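F5/8 type C domain protein (Clostridium perfringens, PDB 7JRM) probably binds carbohydrate through a calcium-containing module that forms part of ZmpB, apparently a mucin-directed O-glycopeptidase. Local coordinates at residues A[400-414]-A[440-452]. Numbering follows the deposited sequence.
Sequences NREGKNVAKTIRVVD and LYGVHVLFEDEGF
Strands 407-413 and 440-449 pair antiparallel, with a classic beta bulge at Lys-408 and Thr-409 opposite Leu-446, inside the mixed sheet near the C-terminus; strand 419-424 flanks the first and strand 452-461 the second. At the bulge Leu-446 O takes two backbone donors: Lys-408 N lies in its carbonyl plane, while Thr-409 N, at 3.1 Å from Leu-446 O, comes in from above it. Beyond the bulge the ladder is regular, with Arg-411 and His-444 bonded both ways, then Val-413 and Gly-442; His-444 N to Arg-411 O is 2.9 Å and nearly straight (173°).

Ala-407, Ile-410, Val-412, Val-443, Val-445 and Phe-447 share one face. Ile-410 and Val-445 run alongside each other in the same direction, and Ile-410 CD1 reaches both methyls of Val-445, 3.6 Å from CG2. With CG between its backbone N and carbonyl carbon (chi1 76°), the Phe-447 ring is carried toward Phe-452, CE2 over the centre of one face, and Val-406 CG2 meets Phe-447 CD2 obliquely at 3.8 Å.

On the other face, Leu-446 packs its CB against Thr-409 CB and sends CD1 to Arg-411 NH1. Thr-409 CG2 lies above one face of the Arg-411 guanidinium, toward the rim, and Arg-411 NH2 forms a salt bridge with Glu-422. Val-413 CG2 crosses to His-444 ND1 at 3.3 Å; that nitrogen is buried and has no polar partner in the model. Phe-457 meets the imidazole edge-to-face.

At the type I turn of 400-403, Asn-400 OD1 accepts from Lys-404 N, which helps fix the amide. A water bridges Lys-408 NZ and Asp-449 OD1, and Asn-400 ND2 donates to Asp-449 OD2 at 3.3 Å, meeting the carboxylate from above its plane.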
loop_
_atom_site.group_PDB
_atom_site.type_symbol
_atom_site.label_atom_id
_atom_site.label_comp_id
_atom_site.label_asym_id
_atom_site.label_seq_id
_atom_site.Cartn_x
_atom_site.Cartn_y
_atom_site.Cartn_z
ATOM N N ASN A 400 0.959 4.328 37.234
ATOM C CA ASN A 400 0.471 3.171 36.500
ATOM C C ASN A 400 1.263 3.052 35.198
ATOM O O ASN A 400 2.262 3.747 34.992
ATOM C CB ASN A 400 -1.036 3.279 36.267
ATOM C CG ASN A 400 -1.418 4.470 35.405
ATOM O OD1 ASN A 400 -0.597 5.343 35.123
ATOM N ND2 ASN A 400 -2.676 4.509 34.979
ATOM N N ARG A 401 0.822 2.169 34.299
ATOM C CA ARG A 401 1.549 1.974 33.049
ATOM C C ARG A 401 1.543 3.232 32.189
ATOM O O ARG A 401 2.517 3.502 31.478
ATOM C CB ARG A 401 0.959 0.795 32.275
ATOM C CG ARG A 401 1.495 -0.557 32.711
ATOM C CD ARG A 401 0.929 -1.673 31.853
ATOM N NE ARG A 401 -0.469 -1.947 32.174
ATOM C CZ ARG A 401 -1.149 -2.993 31.717
ATOM N NH1 ARG A 401 -0.561 -3.868 30.912
ATOM N NH2 ARG A 401 -2.417 -3.163 32.062
ATOM N N GLU A 402 0.468 4.015 32.246
ATOM C CA GLU A 402 0.369 5.242 31.466
ATOM C C GLU A 402 1.090 6.420 32.115
ATOM O O GLU A 402 0.989 7.543 31.609
ATOM C CB GLU A 402 -1.102 5.599 31.235
ATOM C CG GLU A 402 -1.470 5.791 29.773
ATOM N N GLY A 403 1.811 6.193 33.211
ATOM C CA GLY A 403 2.510 7.273 33.878
ATOM C C GLY A 403 1.624 8.219 34.654
ATOM O O GLY A 403 2.034 9.350 34.928
ATOM N N LYS A 404 0.421 7.789 35.019
ATOM C CA LYS A 404 -0.526 8.620 35.747
ATOM C C LYS A 404 -0.504 8.266 37.229
ATOM O O LYS A 404 -0.453 7.089 37.596
ATOM C CB LYS A 404 -1.941 8.443 35.187
ATOM C CG LYS A 404 -3.052 8.901 36.118
ATOM C CD LYS A 404 -4.365 9.072 35.371
ATOM C CE LYS A 404 -5.556 8.922 36.304
ATOM N NZ LYS A 404 -5.805 7.500 36.669
ATOM N N ASN A 405 -0.533 9.294 38.076
ATOM C CA ASN A 405 -0.608 9.083 39.515
ATOM C C ASN A 405 -1.988 8.553 39.882
ATOM O O ASN A 405 -3.004 9.202 39.608
ATOM C CB ASN A 405 -0.313 10.385 40.258
ATOM C CG ASN A 405 -0.184 10.187 41.756
ATOM O OD1 ASN A 405 -0.202 9.059 42.251
ATOM N ND2 ASN A 405 -0.051 11.286 42.488
ATOM N N VAL A 406 -2.027 7.375 40.499
ATOM C CA VAL A 406 -3.280 6.725 40.860
ATOM C C VAL A 406 -3.479 6.702 42.375
ATOM O O VAL A 406 -4.269 5.909 42.882
ATOM C CB VAL A 406 -3.365 5.310 40.265
ATOM C CG1 VAL A 406 -3.410 5.377 38.745
ATOM C CG2 VAL A 406 -2.189 4.466 40.731
ATOM N N ALA A 407 -2.772 7.561 43.106
ATOM C CA ALA A 407 -2.942 7.630 44.550
ATOM C C ALA A 407 -4.325 8.170 44.895
ATOM O O ALA A 407 -4.826 9.098 44.253
ATOM C CB ALA A 407 -1.857 8.506 45.173
ATOM N N LYS A 408 -4.943 7.585 45.922
ATOM C CA LYS A 408 -6.331 7.877 46.264
ATOM C C LYS A 408 -6.447 8.555 47.625
ATOM O O LYS A 408 -6.825 9.726 47.698
ATOM C CB LYS A 408 -7.162 6.592 46.221
ATOM C CG LYS A 408 -7.224 5.938 44.852
ATOM C CD LYS A 408 -7.659 6.931 43.786
ATOM C CE LYS A 408 -7.624 6.304 42.403
ATOM N NZ LYS A 408 -7.526 7.331 41.330
ATOM N N THR A 409 -6.136 7.852 48.711
ATOM C CA THR A 409 -6.406 8.330 50.060
ATOM C C THR A 409 -5.108 8.476 50.839
ATOM O O THR A 409 -4.305 7.539 50.901
ATOM C CB THR A 409 -7.357 7.379 50.795
ATOM O OG1 THR A 409 -8.631 7.372 50.138
ATOM C CG2 THR A 409 -7.540 7.814 52.240
ATOM N N ILE A 410 -4.911 9.650 51.435
ATOM C CA ILE A 410 -3.797 9.919 52.336
ATOM C C ILE A 410 -4.365 9.983 53.746
ATOM O O ILE A 410 -5.099 10.919 54.086
ATOM C CB ILE A 410 -3.072 11.223 51.979
ATOM C CG1 ILE A 410 -2.531 11.168 50.552
ATOM C CG2 ILE A 410 -1.947 11.494 52.970
ATOM C CD1 ILE A 410 -1.365 10.233 50.380
ATOM N N ARG A 411 -4.034 8.994 54.571
ATOM C CA ARG A 411 -4.482 8.964 55.956
ATOM C C ARG A 411 -3.284 8.761 56.872
ATOM O O ARG A 411 -2.344 8.034 56.533
ATOM C CB ARG A 411 -5.542 7.867 56.179
ATOM C CG ARG A 411 -5.001 6.485 56.512
ATOM C CD ARG A 411 -6.058 5.638 57.204
ATOM N NE ARG A 411 -7.381 5.820 56.609
ATOM C CZ ARG A 411 -7.931 4.981 55.737
ATOM N NH1 ARG A 411 -7.277 3.894 55.353
ATOM N NH2 ARG A 411 -9.139 5.229 55.248
ATOM N N VAL A 412 -3.311 9.431 58.021
ATOM C CA VAL A 412 -2.240 9.362 59.009
ATOM C C VAL A 412 -2.772 8.637 60.235
ATOM O O VAL A 412 -3.883 8.922 60.700
ATOM C CB VAL A 412 -1.719 10.763 59.376
ATOM C CG1 VAL A 412 -0.448 10.653 60.203
ATOM C CG2 VAL A 412 -1.478 11.585 58.119
ATOM N N VAL A 413 -1.985 7.699 60.753
ATOM C CA VAL A 413 -2.393 6.836 61.853
ATOM C C VAL A 413 -1.406 6.997 63.000
ATOM O O VAL A 413 -0.198 7.141 62.778
ATOM C CB VAL A 413 -2.475 5.360 61.409
ATOM C CG1 VAL A 413 -3.371 4.576 62.343
ATOM C CG2 VAL A 413 -2.982 5.262 59.977
ATOM N N ASP A 414 -1.923 6.971 64.227
ATOM C CA ASP A 414 -1.090 7.067 65.415
ATOM C C ASP A 414 -0.728 5.665 65.904
ATOM O O ASP A 414 -1.011 4.660 65.247
ATOM C CB ASP A 414 -1.794 7.893 66.494
ATOM C CG ASP A 414 -3.212 7.423 66.767
ATOM O OD1 ASP A 414 -3.417 6.209 66.980
ATOM O OD2 ASP A 414 -4.124 8.275 66.776
ATOM N N LEU A 440 5.262 7.649 67.656
ATOM C CA LEU A 440 5.430 7.173 66.290
ATOM C C LEU A 440 4.119 7.285 65.524
ATOM O O LEU A 440 3.042 7.026 66.066
ATOM C CB LEU A 440 5.916 5.722 66.285
ATOM C CG LEU A 440 6.752 5.273 65.084
ATOM C CD1 LEU A 440 7.560 6.432 64.515
ATOM C CD2 LEU A 440 7.662 4.117 65.471
ATOM N N TYR A 441 4.220 7.669 64.254
ATOM C CA TYR A 441 3.053 7.840 63.402
ATOM C C TYR A 441 3.325 7.224 62.039
ATOM O O TYR A 441 4.456 7.243 61.546
ATOM C CB TYR A 441 2.682 9.319 63.243
ATOM C CG TYR A 441 2.169 9.954 64.514
ATOM C CD1 TYR A 441 3.045 10.491 65.448
ATOM C CD2 TYR A 441 0.809 10.010 64.783
ATOM C CE1 TYR A 441 2.579 11.070 66.613
ATOM C CE2 TYR A 441 0.334 10.585 65.945
ATOM C CZ TYR A 441 1.223 11.114 66.856
ATOM O OH TYR A 441 0.751 11.689 68.014
ATOM N N GLY A 442 2.275 6.678 61.435
ATOM C CA GLY A 442 2.369 6.068 60.124
ATOM C C GLY A 442 1.523 6.815 59.113
ATOM O O GLY A 442 0.466 7.354 59.442
ATOM N N VAL A 443 2.002 6.845 57.872
ATOM C CA VAL A 443 1.314 7.503 56.767
ATOM C C VAL A 443 0.984 6.442 55.727
ATOM O O VAL A 443 1.886 5.778 55.204
ATOM C CB VAL A 443 2.160 8.629 56.153
ATOM C CG1 VAL A 443 1.399 9.312 55.026
ATOM C CG2 VAL A 443 2.563 9.633 57.222
ATOM N N HIS A 444 -0.302 6.286 55.427
ATOM C CA HIS A 444 -0.778 5.294 54.471
ATOM C C HIS A 444 -1.233 6.004 53.203
ATOM O O HIS A 444 -2.156 6.824 53.242
ATOM C CB HIS A 444 -1.917 4.466 55.064
ATOM C CG HIS A 444 -1.491 3.567 56.182
ATOM N ND1 HIS A 444 -1.220 4.033 57.450
ATOM C CD2 HIS A 444 -1.291 2.228 56.223
ATOM C CE1 HIS A 444 -0.871 3.021 58.224
ATOM N NE2 HIS A 444 -0.904 1.915 57.503
ATOM N N VAL A 445 -0.586 5.687 52.085
ATOM C CA VAL A 445 -0.921 6.255 50.785
ATOM C C VAL A 445 -1.714 5.194 50.032
ATOM O O VAL A 445 -1.142 4.303 49.398
ATOM C CB VAL A 445 0.329 6.686 50.012
ATOM C CG1 VAL A 445 -0.055 7.267 48.657
ATOM C CG2 VAL A 445 1.145 7.681 50.824
ATOM N N LEU A 446 -3.039 5.282 50.106
ATOM C CA LEU A 446 -3.899 4.323 49.429
ATOM C C LEU A 446 -3.998 4.660 47.948
ATOM O O LEU A 446 -4.157 5.825 47.571
ATOM C CB LEU A 446 -5.295 4.314 50.055
ATOM C CG LEU A 446 -5.469 4.009 51.548
ATOM C CD1 LEU A 446 -6.817 3.348 51.798
ATOM C CD2 LEU A 446 -4.346 3.143 52.095
ATOM N N PHE A 447 -3.904 3.634 47.105
ATOM C CA PHE A 447 -4.023 3.826 45.668
ATOM C C PHE A 447 -4.706 2.615 45.051
ATOM O O PHE A 447 -4.584 1.493 45.552
ATOM C CB PHE A 447 -2.656 4.077 45.011
ATOM C CG PHE A 447 -1.809 2.842 44.858
ATOM C CD1 PHE A 447 -0.962 2.439 45.876
ATOM C CD2 PHE A 447 -1.839 2.102 43.686
ATOM C CE1 PHE A 447 -0.173 1.313 45.737
ATOM C CE2 PHE A 447 -1.057 0.973 43.541
ATOM C CZ PHE A 447 -0.222 0.578 44.567
ATOM N N GLU A 448 -5.427 2.856 43.959
ATOM C CA GLU A 448 -6.120 1.794 43.248
ATOM C C GLU A 448 -6.266 2.181 41.783
ATOM O O GLU A 448 -6.394 3.360 41.444
ATOM C CB GLU A 448 -7.493 1.500 43.868
ATOM C CG GLU A 448 -8.543 2.573 43.621
ATOM C CD GLU A 448 -9.636 2.571 44.673
ATOM O OE1 GLU A 448 -10.387 1.577 44.747
ATOM O OE2 GLU A 448 -9.744 3.564 45.424
ATOM N N ASP A 449 -6.233 1.169 40.921
ATOM C CA ASP A 449 -6.393 1.347 39.484
ATOM C C ASP A 449 -6.800 0.002 38.895
ATOM O O ASP A 449 -7.007 -0.975 39.620
ATOM C CB ASP A 449 -5.109 1.889 38.845
ATOM C CG ASP A 449 -5.359 2.567 37.509
ATOM O OD1 ASP A 449 -6.364 3.299 37.391
ATOM O OD2 ASP A 449 -4.550 2.368 36.579
ATOM N N GLU A 450 -6.918 -0.042 37.568
ATOM C CA GLU A 450 -7.280 -1.276 36.881
ATOM C C GLU A 450 -6.216 -2.343 37.107
ATOM O O GLU A 450 -5.185 -2.359 36.427
ATOM C CB GLU A 450 -7.477 -1.021 35.384
ATOM C CG GLU A 450 -7.833 -2.266 34.582
ATOM C CD GLU A 450 -8.912 -3.100 35.245
ATOM O OE1 GLU A 450 -8.576 -4.148 35.836
ATOM O OE2 GLU A 450 -10.097 -2.710 35.173
ATOM N N GLY A 451 -6.457 -3.231 38.070
ATOM C CA GLY A 451 -5.526 -4.291 38.389
ATOM C C GLY A 451 -4.312 -3.872 39.188
ATOM O O GLY A 451 -3.447 -4.715 39.452
ATOM N N PHE A 452 -4.217 -2.603 39.584
ATOM C CA PHE A 452 -3.065 -2.085 40.316
ATOM C C PHE A 452 -3.566 -1.381 41.570
ATOM O O PHE A 452 -4.210 -0.333 41.481
ATOM C CB PHE A 452 -2.243 -1.135 39.444
ATOM C CG PHE A 452 -0.958 -0.687 40.078
ATOM C CD1 PHE A 452 -0.157 -1.583 40.767
ATOM C CD2 PHE A 452 -0.544 0.632 39.976
ATOM C CE1 PHE A 452 1.028 -1.171 41.347
ATOM C CE2 PHE A 452 0.640 1.049 40.552
ATOM C CZ PHE A 452 1.427 0.146 41.239
HETATM O O HOH W 1 -3.847 -2.333 34.290
HETATM O O HOH W 2 -7.512 5.950 38.907
#